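Local coordinates for protein putative oxidoreductase (Salmonella enterica subsp. enterica serovar Typhimurium, PDB 3NX4) that binds NADP and probably reduces acryloyl-CoA with NADPH, as a medium-chain dehydrogenase/reductase of the zinc-binding dehydrogenase family, at residues A225-Q230 against G235-C240; M136-A141 against A165-L170; W108-P113 against E277-L282; A44-I47 against I53-H56. One frame throughout, in Å; residues are numbered along the deposited sequence.

Contact 1 (A225-Q230 against G235-C240). With NAP (NADP nicotinamide-adenine-dinucleotide phosphate), chain C.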
loop_
_atom_site.group_PDB
_atom_site.type_symbol
_atom_site.label_atom_id
_atom_site.label_comp_id
_atom_site.label_asym_id
_atom_site.label_seq_id
_atom_site.Cartn_x
_atom_site.Cartn_y
_atom_site.Cartn_z
ATOM N N ALA A 225 -8.839 7.191 5.629
ATOM C CA ALA A 225 -8.932 6.138 6.635
ATOM C C ALA A 225 -10.213 5.326 6.465
ATOM O O ALA A 225 -10.193 4.104 6.565
ATOM C CB ALA A 225 -8.851 6.724 8.028
ATOM N N LYS A 226 -11.327 6.001 6.192
ATOM C CA LYS A 226 -12.592 5.285 6.042
ATOM C C LYS A 226 -12.666 4.529 4.720
ATOM O O LYS A 226 -13.176 3.412 4.662
ATOM C CB LYS A 226 -13.794 6.219 6.182
ATOM C CG LYS A 226 -15.106 5.438 6.203
ATOM C CD LYS A 226 -16.173 6.125 7.029
ATOM C CE LYS A 226 -17.466 5.334 6.985
ATOM N NZ LYS A 226 -18.596 6.133 7.495
ATOM N N VAL A 227 -12.171 5.149 3.656
ATOM C CA VAL A 227 -12.036 4.446 2.378
ATOM C C VAL A 227 -11.239 3.152 2.550
ATOM O O VAL A 227 -11.641 2.104 2.048
ATOM C CB VAL A 227 -11.436 5.352 1.288
ATOM C CG1 VAL A 227 -11.038 4.539 0.054
ATOM C CG2 VAL A 227 -12.464 6.451 0.903
ATOM N N LEU A 228 -10.123 3.214 3.270
ATOM C CA LEU A 228 -9.372 1.986 3.555
ATOM C C LEU A 228 -10.222 0.935 4.264
ATOM O O LEU A 228 -10.123 -0.245 3.944
ATOM C CB LEU A 228 -8.112 2.266 4.374
ATOM C CG LEU A 228 -6.978 2.968 3.630
ATOM C CD1 LEU A 228 -5.990 3.537 4.636
ATOM C CD2 LEU A 228 -6.299 2.008 2.666
ATOM N N ALA A 229 -11.051 1.363 5.217
ATOM C CA ALA A 229 -11.907 0.441 5.977
ATOM C C ALA A 229 -13.028 -0.182 5.132
ATOM O O ALA A 229 -13.630 -1.193 5.525
ATOM C CB ALA A 229 -12.499 1.150 7.224
ATOM N N GLN A 230 -13.285 0.424 3.974
ATOM C CA GLN A 230 -14.355 0.017 3.064
ATOM C C GLN A 230 -13.875 -0.751 1.827
ATOM O O GLN A 230 -14.670 -1.036 0.925
ATOM C CB GLN A 230 -15.097 1.267 2.560
ATOM C CG GLN A 230 -15.939 1.982 3.631
ATOM C CD GLN A 230 -16.520 3.302 3.135
ATOM O OE1 GLN A 230 -16.006 3.908 2.201
ATOM N NE2 GLN A 230 -17.599 3.753 3.778
ATOM N N GLY A 235 -8.451 -5.237 -2.579
ATOM C CA GLY A 235 -8.622 -3.936 -3.219
ATOM C C GLY A 235 -7.356 -3.087 -3.179
ATOM O O GLY A 235 -6.438 -3.373 -2.412
ATOM N N CYS A 236 -7.304 -2.048 -4.015
ATOM C CA CYS A 236 -6.158 -1.138 -4.046
ATOM C C CYS A 236 -6.579 0.328 -3.951
ATOM O O CYS A 236 -7.465 0.784 -4.673
ATOM C CB CYS A 236 -5.356 -1.338 -5.339
ATOM S SG CYS A 236 -3.915 -0.188 -5.520
ATOM N N VAL A 237 -5.926 1.068 -3.068
ATOM C CA VAL A 237 -6.106 2.506 -3.018
ATOM C C VAL A 237 -4.862 3.197 -3.563
ATOM O O VAL A 237 -3.762 2.973 -3.061
ATOM C CB VAL A 237 -6.294 3.004 -1.574
ATOM C CG1 VAL A 237 -6.487 4.536 -1.584
ATOM C CG2 VAL A 237 -7.470 2.310 -0.913
ATOM N N ALA A 238 -5.035 4.034 -4.586
ATOM C CA ALA A 238 -3.965 4.911 -5.050
ATOM C C ALA A 238 -4.127 6.262 -4.345
ATOM O O ALA A 238 -5.129 6.941 -4.511
ATOM C CB ALA A 238 -4.015 5.076 -6.587
ATOM N N ALA A 239 -3.149 6.630 -3.528
ATOM C CA ALA A 239 -3.243 7.841 -2.724
ATOM C C ALA A 239 -2.245 8.875 -3.219
ATOM O O ALA A 239 -1.051 8.576 -3.356
ATOM C CB ALA A 239 -2.970 7.511 -1.253
ATOM N N CYS A 240 -2.715 10.095 -3.465
ATOM C CA CYS A 240 -1.828 11.131 -3.980
ATOM C C CYS A 240 -1.976 12.479 -3.275
ATOM O O CYS A 240 -1.232 13.416 -3.572
ATOM C CB CYS A 240 -2.057 11.319 -5.484
ATOM S SG CYS A 240 -3.679 12.095 -5.840
HETATM P PA NAP C . -8.032 20.458 -5.790
HETATM O O1A NAP C . -8.394 20.789 -7.178
HETATM O O2A NAP C . -8.071 21.542 -4.797
HETATM O O5B NAP C . -8.881 19.201 -5.287
HETATM C C5B NAP C . -8.923 18.915 -3.917
HETATM C C4B NAP C . -10.357 18.488 -3.640
HETATM O O4B NAP C . -10.431 17.978 -2.338
HETATM C C3B NAP C . -11.340 19.659 -3.709
HETATM O O3B NAP C . -11.896 19.770 -5.005
HETATM C C2B NAP C . -12.403 19.266 -2.702
HETATM O O2B NAP C . -13.342 18.465 -3.380
HETATM C C1B NAP C . -11.655 18.369 -1.730
HETATM N N9A NAP C . -11.320 19.070 -0.482
HETATM C C8A NAP C . -10.774 20.323 -0.347
HETATM N N7A NAP C . -10.603 20.564 0.976
HETATM C C5A NAP C . -11.013 19.485 1.674
HETATM C C6A NAP C . -11.062 19.202 3.033
HETATM N N6A NAP C . -10.650 20.087 3.932
HETATM N N1A NAP C . -11.543 17.985 3.446
HETATM C C2A NAP C . -11.978 17.057 2.524
HETATM N N3A NAP C . -11.936 17.342 1.176
HETATM C C4A NAP C . -11.464 18.538 0.764
HETATM O O3 NAP C . -6.528 19.866 -5.758
HETATM P PN NAP C . -5.745 19.006 -6.860
HETATM O O1N NAP C . -4.854 19.879 -7.658
HETATM O O2N NAP C . -6.759 18.177 -7.551
HETATM O O5D NAP C . -4.862 18.096 -5.866
HETATM C C5D NAP C . -5.526 17.210 -4.995
HETATM C C4D NAP C . -4.564 16.742 -3.915
HETATM O O4D NAP C . -3.553 15.979 -4.527
HETATM C C3D NAP C . -3.869 17.909 -3.234
HETATM O O3D NAP C . -3.684 17.601 -1.869
HETATM C C2D NAP C . -2.525 17.989 -3.922
HETATM O O2D NAP C . -1.533 18.492 -3.061
HETATM C C1D NAP C . -2.286 16.525 -4.229
HETATM N N1N NAP C . -1.385 16.285 -5.363
HETATM C C2N NAP C . -0.225 15.605 -5.124
HETATM C C3N NAP C . 0.668 15.320 -6.153
HETATM C C7N NAP C . 1.607 14.165 -5.940
HETATM O O7N NAP C . 2.888 14.184 -6.514
HETATM N N7N NAP C . 1.192 13.143 -5.200
HETATM C C4N NAP C . 0.362 15.740 -7.447
HETATM C C5N NAP C . -0.834 16.434 -7.682
HETATM C C6N NAP C . -1.707 16.691 -6.627
HETATM P P2B NAP C . -14.915 18.521 -2.988
HETATM O O1X NAP C . -15.666 17.843 -4.101
HETATM O O2X NAP C . -15.140 17.780 -1.692
HETATM O O3X NAP C . -15.312 19.967 -2.861
#

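Contact 2 (M136-A141 against A165-L170)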
loop_
_atom_site.group_PDB
_atom_site.type_symbol
_atom_site.label_atom_id
_atom_site.label_comp_id
_atom_site.label_asym_id
_atom_site.label_seq_id
_atom_site.Cartn_x
_atom_site.Cartn_y
_atom_site.Cartn_z
HETATM N N MSE A 136 -3.059 4.059 -13.405
HETATM C CA MSE A 136 -2.087 3.027 -13.755
HETATM C C MSE A 136 -1.733 2.130 -12.555
HETATM O O MSE A 136 -1.502 0.925 -12.706
HETATM C CB MSE A 136 -0.846 3.674 -14.374
HETATM C CG MSE A 136 -1.106 4.172 -15.793
HETATM SE SE MSE A 136 0.336 5.347 -16.467
HETATM C CE MSE A 136 1.830 4.134 -16.353
ATOM N N ALA A 137 -1.715 2.719 -11.364
ATOM C CA ALA A 137 -1.513 1.962 -10.128
ATOM C C ALA A 137 -2.631 0.945 -9.895
ATOM O O ALA A 137 -2.371 -0.199 -9.522
ATOM C CB ALA A 137 -1.399 2.908 -8.936
ATOM N N LEU A 138 -3.877 1.357 -10.106
ATOM C CA LEU A 138 -4.992 0.421 -9.983
ATOM C C LEU A 138 -4.829 -0.722 -10.977
ATOM O O LEU A 138 -5.044 -1.890 -10.640
ATOM C CB LEU A 138 -6.328 1.138 -10.220
ATOM C CG LEU A 138 -6.729 2.206 -9.202
ATOM C CD1 LEU A 138 -8.155 2.688 -9.482
ATOM C CD2 LEU A 138 -6.635 1.685 -7.783
ATOM N N GLU A 139 -4.448 -0.381 -12.209
ATOM C CA GLU A 139 -4.177 -1.394 -13.225
ATOM C C GLU A 139 -3.041 -2.353 -12.817
ATOM O O GLU A 139 -3.155 -3.573 -12.997
ATOM C CB GLU A 139 -3.867 -0.733 -14.577
ATOM C CG GLU A 139 -5.065 -0.055 -15.194
ATOM C CD GLU A 139 -4.735 0.757 -16.444
ATOM O OE1 GLU A 139 -3.535 0.987 -16.729
ATOM O OE2 GLU A 139 -5.687 1.162 -17.146
ATOM N N ASP A 140 -1.948 -1.804 -12.290
ATOM C CA ASP A 140 -0.851 -2.618 -11.760
ATOM C C ASP A 140 -1.360 -3.613 -10.711
ATOM O O ASP A 140 -0.822 -4.707 -10.558
ATOM C CB ASP A 140 0.217 -1.733 -11.099
ATOM C CG ASP A 140 1.037 -0.932 -12.105
ATOM O OD1 ASP A 140 0.954 -1.211 -13.324
ATOM O OD2 ASP A 140 1.784 -0.028 -11.664
ATOM N N ALA A 141 -2.380 -3.212 -9.964
ATOM C CA ALA A 141 -2.933 -4.049 -8.898
ATOM C C ALA A 141 -3.939 -5.055 -9.447
ATOM O O ALA A 141 -4.482 -5.872 -8.703
ATOM C CB ALA A 141 -3.587 -3.166 -7.815
ATOM N N ALA A 165 -13.110 11.115 -15.209
ATOM C CA ALA A 165 -13.210 11.079 -16.670
ATOM C C ALA A 165 -12.457 9.892 -17.266
ATOM O O ALA A 165 -12.951 9.235 -18.179
ATOM C CB ALA A 165 -12.696 12.385 -17.277
ATOM N N LEU A 166 -11.262 9.628 -16.749
ATOM C CA LEU A 166 -10.462 8.479 -17.193
ATOM C C LEU A 166 -11.143 7.147 -16.864
ATOM O O LEU A 166 -11.323 6.304 -17.738
ATOM C CB LEU A 166 -9.072 8.505 -16.551
ATOM C CG LEU A 166 -8.150 9.621 -17.039
ATOM C CD1 LEU A 166 -6.920 9.678 -16.151
ATOM C CD2 LEU A 166 -7.770 9.384 -18.500
ATOM N N LEU A 167 -11.508 6.963 -15.599
ATOM C CA LEU A 167 -12.159 5.725 -15.173
ATOM C C LEU A 167 -13.438 5.505 -15.964
ATOM O O LEU A 167 -13.746 4.388 -16.354
ATOM C CB LEU A 167 -12.483 5.750 -13.672
ATOM C CG LEU A 167 -11.251 5.748 -12.748
ATOM C CD1 LEU A 167 -11.657 6.124 -11.319
ATOM C CD2 LEU A 167 -10.506 4.402 -12.791
ATOM N N HIS A 168 -14.193 6.577 -16.188
ATOM C CA HIS A 168 -15.414 6.460 -16.967
ATOM C C HIS A 168 -15.116 5.964 -18.388
ATOM O O HIS A 168 -15.771 5.056 -18.894
ATOM C CB HIS A 168 -16.138 7.799 -17.036
ATOM C CG HIS A 168 -17.378 7.756 -17.868
ATOM N ND1 HIS A 168 -18.476 6.995 -17.524
ATOM C CD2 HIS A 168 -17.691 8.365 -19.036
ATOM C CE1 HIS A 168 -19.414 7.144 -18.442
ATOM N NE2 HIS A 168 -18.963 7.968 -19.370
ATOM N N LYS A 169 -14.127 6.570 -19.030
ATOM C CA LYS A 169 -13.754 6.178 -20.394
ATOM C C LYS A 169 -13.308 4.725 -20.437
ATOM O O LYS A 169 -13.622 4.001 -21.381
ATOM C CB LYS A 169 -12.621 7.066 -20.926
ATOM C CG LYS A 169 -12.315 6.845 -22.401
ATOM C CD LYS A 169 -11.253 5.748 -22.574
ATOM C CE LYS A 169 -10.777 5.649 -24.037
ATOM N NZ LYS A 169 -9.732 4.591 -24.191
ATOM N N LEU A 170 -12.566 4.312 -19.409
ATOM C CA LEU A 170 -12.005 2.973 -19.356
ATOM C C LEU A 170 -13.037 1.909 -18.996
ATOM O O LEU A 170 -12.717 0.727 -18.964
ATOM C CB LEU A 170 -10.819 2.915 -18.386
ATOM C CG LEU A 170 -9.641 3.719 -18.948
ATOM C CD1 LEU A 170 -8.627 4.075 -17.869
ATOM C CD2 LEU A 170 -8.967 2.998 -20.157
#

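Contact 3 (W108-P113 against E277-L282)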
loop_
_atom_site.group_PDB
_atom_site.type_symbol
_atom_site.label_atom_id
_atom_site.label_comp_id
_atom_site.label_asym_id
_atom_site.label_seq_id
_atom_site.Cartn_x
_atom_site.Cartn_y
_atom_site.Cartn_z
ATOM N N TRP A 108 14.144 17.455 -17.607
ATOM C CA TRP A 108 12.846 17.720 -16.979
ATOM C C TRP A 108 11.728 17.934 -17.994
ATOM O O TRP A 108 10.558 18.041 -17.633
ATOM C CB TRP A 108 12.936 18.960 -16.096
ATOM C CG TRP A 108 13.935 18.858 -14.996
ATOM C CD1 TRP A 108 14.534 17.721 -14.520
ATOM C CD2 TRP A 108 14.475 19.944 -14.241
ATOM N NE1 TRP A 108 15.406 18.039 -13.504
ATOM C CE2 TRP A 108 15.387 19.396 -13.314
ATOM C CE3 TRP A 108 14.278 21.333 -14.261
ATOM C CZ2 TRP A 108 16.094 20.185 -12.413
ATOM C CZ3 TRP A 108 14.978 22.113 -13.365
ATOM C CH2 TRP A 108 15.882 21.538 -12.456
ATOM N N LEU A 109 12.097 18.004 -19.265
ATOM C CA LEU A 109 11.144 18.318 -20.315
ATOM C C LEU A 109 10.558 17.055 -20.913
ATOM O O LEU A 109 11.162 15.985 -20.851
ATOM C CB LEU A 109 11.835 19.135 -21.412
ATOM C CG LEU A 109 12.165 20.590 -21.062
ATOM C CD1 LEU A 109 13.089 21.204 -22.100
ATOM C CD2 LEU A 109 10.877 21.418 -20.939
ATOM N N VAL A 110 9.368 17.193 -21.481
ATOM C CA VAL A 110 8.750 16.135 -22.253
ATOM C C VAL A 110 8.382 16.708 -23.618
ATOM O O VAL A 110 7.727 17.748 -23.691
ATOM C CB VAL A 110 7.473 15.643 -21.550
ATOM C CG1 VAL A 110 6.743 14.633 -22.404
ATOM C CG2 VAL A 110 7.819 15.059 -20.190
ATOM N N ALA A 111 8.805 16.058 -24.699
ATOM C CA ALA A 111 8.382 16.506 -26.032
ATOM C C ALA A 111 6.854 16.459 -26.101
ATOM O O ALA A 111 6.241 15.493 -25.648
ATOM C CB ALA A 111 8.997 15.639 -27.114
ATOM N N LEU A 112 6.231 17.504 -26.636
ATOM C CA LEU A 112 4.767 17.561 -26.659
ATOM C C LEU A 112 4.212 16.355 -27.409
ATOM O O LEU A 112 4.495 16.181 -28.598
ATOM C CB LEU A 112 4.287 18.854 -27.322
ATOM C CG LEU A 112 2.761 19.013 -27.328
ATOM C CD1 LEU A 112 2.246 19.202 -25.914
ATOM C CD2 LEU A 112 2.342 20.190 -28.212
ATOM N N PRO A 113 3.430 15.508 -26.719
ATOM C CA PRO A 113 3.019 14.249 -27.350
ATOM C C PRO A 113 2.215 14.508 -28.615
ATOM O O PRO A 113 1.459 15.467 -28.663
ATOM C CB PRO A 113 2.137 13.585 -26.279
ATOM C CG PRO A 113 2.571 14.197 -24.993
ATOM C CD PRO A 113 2.965 15.609 -25.322
ATOM N N GLU A 277 4.902 7.121 -20.618
ATOM C CA GLU A 277 3.747 6.244 -20.750
ATOM C C GLU A 277 2.464 6.964 -20.315
ATOM O O GLU A 277 1.424 6.863 -20.958
ATOM C CB GLU A 277 3.965 4.992 -19.904
ATOM C CG GLU A 277 2.914 3.912 -20.058
ATOM C CD GLU A 277 3.219 2.686 -19.205
ATOM O OE1 GLU A 277 4.244 2.692 -18.486
ATOM O OE2 GLU A 277 2.434 1.716 -19.252
ATOM N N ALA A 278 2.545 7.689 -19.205
ATOM C CA ALA A 278 1.361 8.364 -18.683
ATOM C C ALA A 278 0.836 9.366 -19.720
ATOM O O ALA A 278 -0.361 9.402 -20.013
ATOM C CB ALA A 278 1.670 9.052 -17.362
ATOM N N TRP A 279 1.732 10.171 -20.291
ATOM C CA TRP A 279 1.310 11.161 -21.286
ATOM C C TRP A 279 0.668 10.490 -22.498
ATOM O O TRP A 279 -0.388 10.897 -22.957
ATOM C CB TRP A 279 2.470 12.091 -21.697
ATOM C CG TRP A 279 2.743 13.121 -20.651
ATOM C CD1 TRP A 279 3.819 13.170 -19.809
ATOM C CD2 TRP A 279 1.891 14.221 -20.282
ATOM N NE1 TRP A 279 3.703 14.245 -18.959
ATOM C CE2 TRP A 279 2.525 14.901 -19.222
ATOM C CE3 TRP A 279 0.663 14.704 -20.757
ATOM C CZ2 TRP A 279 1.980 16.040 -18.630
ATOM C CZ3 TRP A 279 0.112 15.846 -20.162
ATOM C CH2 TRP A 279 0.772 16.497 -19.109
ATOM N N ALA A 280 1.304 9.439 -23.000
ATOM C CA ALA A 280 0.724 8.683 -24.100
ATOM C C ALA A 280 -0.679 8.154 -23.748
ATOM O O ALA A 280 -1.580 8.187 -24.581
ATOM C CB ALA A 280 1.649 7.541 -24.498
ATOM N N ARG A 281 -0.865 7.670 -22.520
ATOM C CA ARG A 281 -2.175 7.139 -22.102
ATOM C C ARG A 281 -3.227 8.248 -22.005
ATOM O O ARG A 281 -4.381 8.062 -22.395
ATOM C CB ARG A 281 -2.081 6.391 -20.759
ATOM C CG ARG A 281 -1.422 4.985 -20.833
ATOM C CD ARG A 281 -2.349 3.933 -21.432
ATOM N NE ARG A 281 -3.660 3.877 -20.768
ATOM C CZ ARG A 281 -3.934 3.140 -19.692
ATOM N NH1 ARG A 281 -2.989 2.384 -19.151
ATOM N NH2 ARG A 281 -5.159 3.150 -19.159
ATOM N N LEU A 282 -2.827 9.396 -21.472
ATOM C CA LEU A 282 -3.715 10.550 -21.397
ATOM C C LEU A 282 -4.244 10.948 -22.779
ATOM O O LEU A 282 -5.439 11.167 -22.958
ATOM C CB LEU A 282 -2.998 11.734 -20.738
ATOM C CG LEU A 282 -2.876 11.630 -19.210
ATOM C CD1 LEU A 282 -1.774 12.551 -18.728
ATOM C CD2 LEU A 282 -4.215 11.961 -18.523
#

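Contact 4 (A44-I47 against I53-H56)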
loop_
_atom_site.group_PDB
_atom_site.type_symbol
_atom_site.label_atom_id
_atom_site.label_comp_id
_atom_site.label_asym_id
_atom_site.label_seq_id
_atom_site.Cartn_x
_atom_site.Cartn_y
_atom_site.Cartn_z
ATOM N N ALA A 44 -1.207 26.680 -5.506
ATOM C CA ALA A 44 -2.055 27.537 -4.678
ATOM C C ALA A 44 -1.468 27.688 -3.272
ATOM O O ALA A 44 -1.475 28.778 -2.705
ATOM C CB ALA A 44 -3.499 27.004 -4.627
ATOM N N LEU A 45 -0.956 26.594 -2.715
ATOM C CA LEU A 45 -0.239 26.645 -1.441
ATOM C C LEU A 45 0.965 27.587 -1.514
ATOM O O LEU A 45 1.167 28.422 -0.632
ATOM C CB LEU A 45 0.237 25.253 -1.034
ATOM C CG LEU A 45 -0.823 24.278 -0.533
ATOM C CD1 LEU A 45 -0.227 22.893 -0.356
ATOM C CD2 LEU A 45 -1.427 24.793 0.768
ATOM N N ALA A 46 1.773 27.435 -2.560
ATOM C CA ALA A 46 2.928 28.303 -2.759
ATOM C C ALA A 46 2.506 29.770 -2.807
ATOM O O ALA A 46 3.049 30.614 -2.090
ATOM C CB ALA A 46 3.664 27.924 -4.042
ATOM N N ILE A 47 1.529 30.064 -3.655
ATOM C CA ILE A 47 1.152 31.444 -3.937
ATOM C C ILE A 47 0.496 32.129 -2.734
ATOM O O ILE A 47 0.633 33.338 -2.557
ATOM C CB ILE A 47 0.241 31.530 -5.183
ATOM C CG1 ILE A 47 1.010 31.063 -6.425
ATOM C CG2 ILE A 47 -0.282 32.938 -5.380
ATOM C CD1 ILE A 47 0.142 30.871 -7.655
ATOM N N ILE A 53 5.663 25.208 1.088
ATOM C CA ILE A 53 6.083 24.722 -0.221
ATOM C C ILE A 53 7.357 25.415 -0.703
ATOM O O ILE A 53 8.274 24.769 -1.213
ATOM C CB ILE A 53 4.985 24.938 -1.277
ATOM C CG1 ILE A 53 3.695 24.225 -0.865
ATOM C CG2 ILE A 53 5.459 24.455 -2.640
ATOM C CD1 ILE A 53 3.788 22.715 -0.934
ATOM N N ILE A 54 7.419 26.727 -0.523
ATOM C CA ILE A 54 8.568 27.490 -0.973
ATOM C C ILE A 54 9.478 27.891 0.178
ATOM O O ILE A 54 9.052 28.579 1.099
ATOM C CB ILE A 54 8.119 28.775 -1.673
ATOM C CG1 ILE A 54 7.033 28.471 -2.700
ATOM C CG2 ILE A 54 9.290 29.440 -2.346
ATOM C CD1 ILE A 54 7.513 27.676 -3.857
ATOM N N ARG A 55 10.733 27.458 0.121
ATOM C CA ARG A 55 11.712 27.840 1.133
ATOM C C ARG A 55 12.721 28.858 0.601
ATOM O O ARG A 55 13.511 29.408 1.356
ATOM C CB ARG A 55 12.424 26.613 1.698
ATOM C CG ARG A 55 11.642 25.913 2.782
ATOM C CD ARG A 55 12.381 24.696 3.300
ATOM N NE ARG A 55 13.720 25.018 3.786
ATOM C CZ ARG A 55 13.979 25.503 4.996
ATOM N NH1 ARG A 55 12.986 25.731 5.847
ATOM N NH2 ARG A 55 15.229 25.762 5.351
ATOM N N HIS A 56 12.675 29.113 -0.699
ATOM C CA HIS A 56 13.576 30.064 -1.333
ATOM C C HIS A 56 12.803 31.215 -1.966
ATOM O O HIS A 56 11.864 30.991 -2.706
ATOM C CB HIS A 56 14.394 29.364 -2.420
ATOM C CG HIS A 56 15.489 28.491 -1.893
ATOM N ND1 HIS A 56 16.569 28.993 -1.198
ATOM C CD2 HIS A 56 15.689 27.156 -1.984
ATOM C CE1 HIS A 56 17.378 28.003 -0.868
ATOM N NE2 HIS A 56 16.866 26.876 -1.331
#

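Contact 1 (A225-Q230 against G235-C240)
Val-237, on strand 235-239, meets Leu-228 and Val-227 of helix 221-229, the helix of a beta-alpha-beta crossover that links strand 212-217 to its parallel neighbour in the Rossmann-type nucleotide-binding domain. From CA the CB of Val-237 heads for the helix, and there the side chain divides. Its CG1 stands anti to the backbone N (chi1 -180°), which puts CG2 beside that N and in front of the helix. CG2 alone makes the close approaches to the helix segment: it lies 3.8 Å from CD2 of Leu-228 and 4.3 Å from CG1 of Val-227. The side chains of Leu-228 and Val-237 cross at about a right angle. Their touch is between one methyl of each. Val-237 also packs on Ala-215 and Leu-262 of the flanking strands. On the strand's other face, Cys-236 points away from the helix and packs on Leu-138 of helix 118-140.

Just past the strand's end, a hydrogen bond from N7N of NADP to Cys-240 O is modelled, but is doubtful because that oxygen lies too close to the nicotinamide ring. Across the two segments the chemistry is apolar, methyl against methyl in a buried layer, so the contact probably gains from excluding water rather than from directed bonds.

Contact 2 (M136-A141 against A165-L170)
Leu-138 and Leu-167 supply the apolar part of this contact, a meeting of methyl groups between two helix ends whose backbones are some way apart here. CD1 of Leu-138 is 4.4 Å from CD2 of Leu-167, a loose touch, and the CA atoms of the two residues are 10.3 Å from each other. Only the branched ends therefore bridge the gap. The CB of Leu-138 points at the other helix, whereas Leu-167 reaches across with the outer part of its side chain.

A second pairing brings a carboxylate beside a methyl. Glu-139 stretches out with CD anti to CA across the CB-CG bond (chi2 173°), and this carries its OE2 to 4.2 Å from CD1 of Leu-170. Here the hydrocarbon merely lies alongside the acid, which is paired instead with Arg-281 of helix 272-285 through a salt bridge to OE1 of Glu-139. No hydrogen bond passes between 136-141 and 165-170. The polar group is thus held by a third helix, while the leucines make the direct join.

Both segments are the C-terminal ends of their helices, 118-140 and 158-169, which lie on one face of the parallel nucleotide-binding sheet. Val-150 of strand 150-152 touches both Leu-138 and Leu-167, so the leucine pair rests on the sheet. Just before this segment on helix 118-140, Val-135 packs against Leu-166, Leu-167 and Leu-170. Helix 272-285 completes the group through Asp-285, which touches Leu-170 and takes a salt bridge from Lys-169.

Contact 3 (W108-P113 against E277-L282)
Pro-113 and Val-110 pack on Trp-279, joining the GroES-like part of this medium-chain dehydrogenase/reductase fold to helix 272-285. Val-110 belongs to the short strand 110-111, which runs antiparallel to strand 82-86, and Pro-113 follows it in the loop leading toward helix 118-140.

The conformation of the tryptophan decides which of its atoms each partner meets. Its CG lies beside the backbone N and anti to the carbonyl carbon (chi1 -77°), while with chi2 at 108° the CA-CB bond rises steeply out of the indole plane. CB stays beside the helix backbone, where Pro-113 reaches it, and the five-membered ring carries CD1 outward to Val-110. The valine uses one branch for this: CG1, anti to its own backbone N (chi1 175°), is the methyl that approaches the indole. Pro-113 comes with the outer part of its pyrrolidine ring, puckered C-gamma exo. Both approaches to the tryptophan are oblique. Within the helix, Leu-282 one turn on places its CD1 3.8 Å above one face of the indole, offset toward the rim.

Trp-279 also has partners on helix 118-140: its ring stacks with that of Phe-129 and touches Ile-124. Leu-84 of strand 82-86 packs on both Val-110 and Trp-279, so the indole sits where strand, loop and two helices converge. The closest approaches across the contact are apolar and made by different tryptophan atoms: CG of Pro-113 to CB of Trp-279 at 3.9 Å, and CG1 of Val-110 to CD1 of Trp-279 at 4.2 Å.

Contact 4 (A44-I47 against I53-H56)
Ile-53 and Ile-54 meet helix 41-48 in similar conformations, each with CG1 beside its backbone N and opposite the carbonyl carbon (chi1 -58° in Ile-53 and -48° in Ile-54). In both, this swings the longer branch toward the helix, Ile-53 to Leu-45 and Ile-54 to Ala-46.

CG1 of Ile-53 comes within 3.6 Å of CB of Leu-45, close to the root of the leucine. The side chains of Leu-45 and Ile-53 cross at about a right angle, and their ends meet as well, CD1 of Leu-45 lying 4.1 Å from CD1 of Ile-53. The other branch of Ile-53 is used too: its CG2 is 4.1 Å from CB of Ala-46. That same alanine methyl receives Ile-54, whose CG1 approaches Ala-46 CB to 3.7 Å, so two successive isoleucines converge on one CB. With so small a side chain at Ala-46, the loop backbone comes near the helix, the CA atoms of Ala-46 and Ile-53 being 5.4 Å apart. No hydrogen bond joins the two segments.

Around them, Ile-311 of helix 303-311 touches Leu-45, and Met-59 touches Ile-54. The side chain of Leu-45 is also about 5 Å from the bound NADP and near Tyr-41, an NADP-binding residue on the same helix. The loop after the short helix folds back against its side, held by aliphatic side chains, in the GroES-like domain beside the cofactor site.

In the fold
All four contacts rest mainly on apolar side chains, contact 2 adding a carboxylate beside a methyl, and no hydrogen bond crosses any of them; their settings differ. Contact 1 is fully buried, whereas contacts 2, 3 and 4 are only partly buried. Contacts 1 and 2 share the nucleotide-binding sheet: strand 235-239 has helix 221-229 on one face and helix 118-140 on the other, where Cys-236 CB lies 3.5 Å from Ala-141 CB. Contact 2 meets contact 3 through a salt bridge, Arg-281 NH1 to Glu-139 OE1, and through packing of Met-136. Contacts 1 and 4 join neighbours in sequence, whereas contact 3 spans distant parts. Contact 4 touches none of the others and lies across the chain's centre from contact 2.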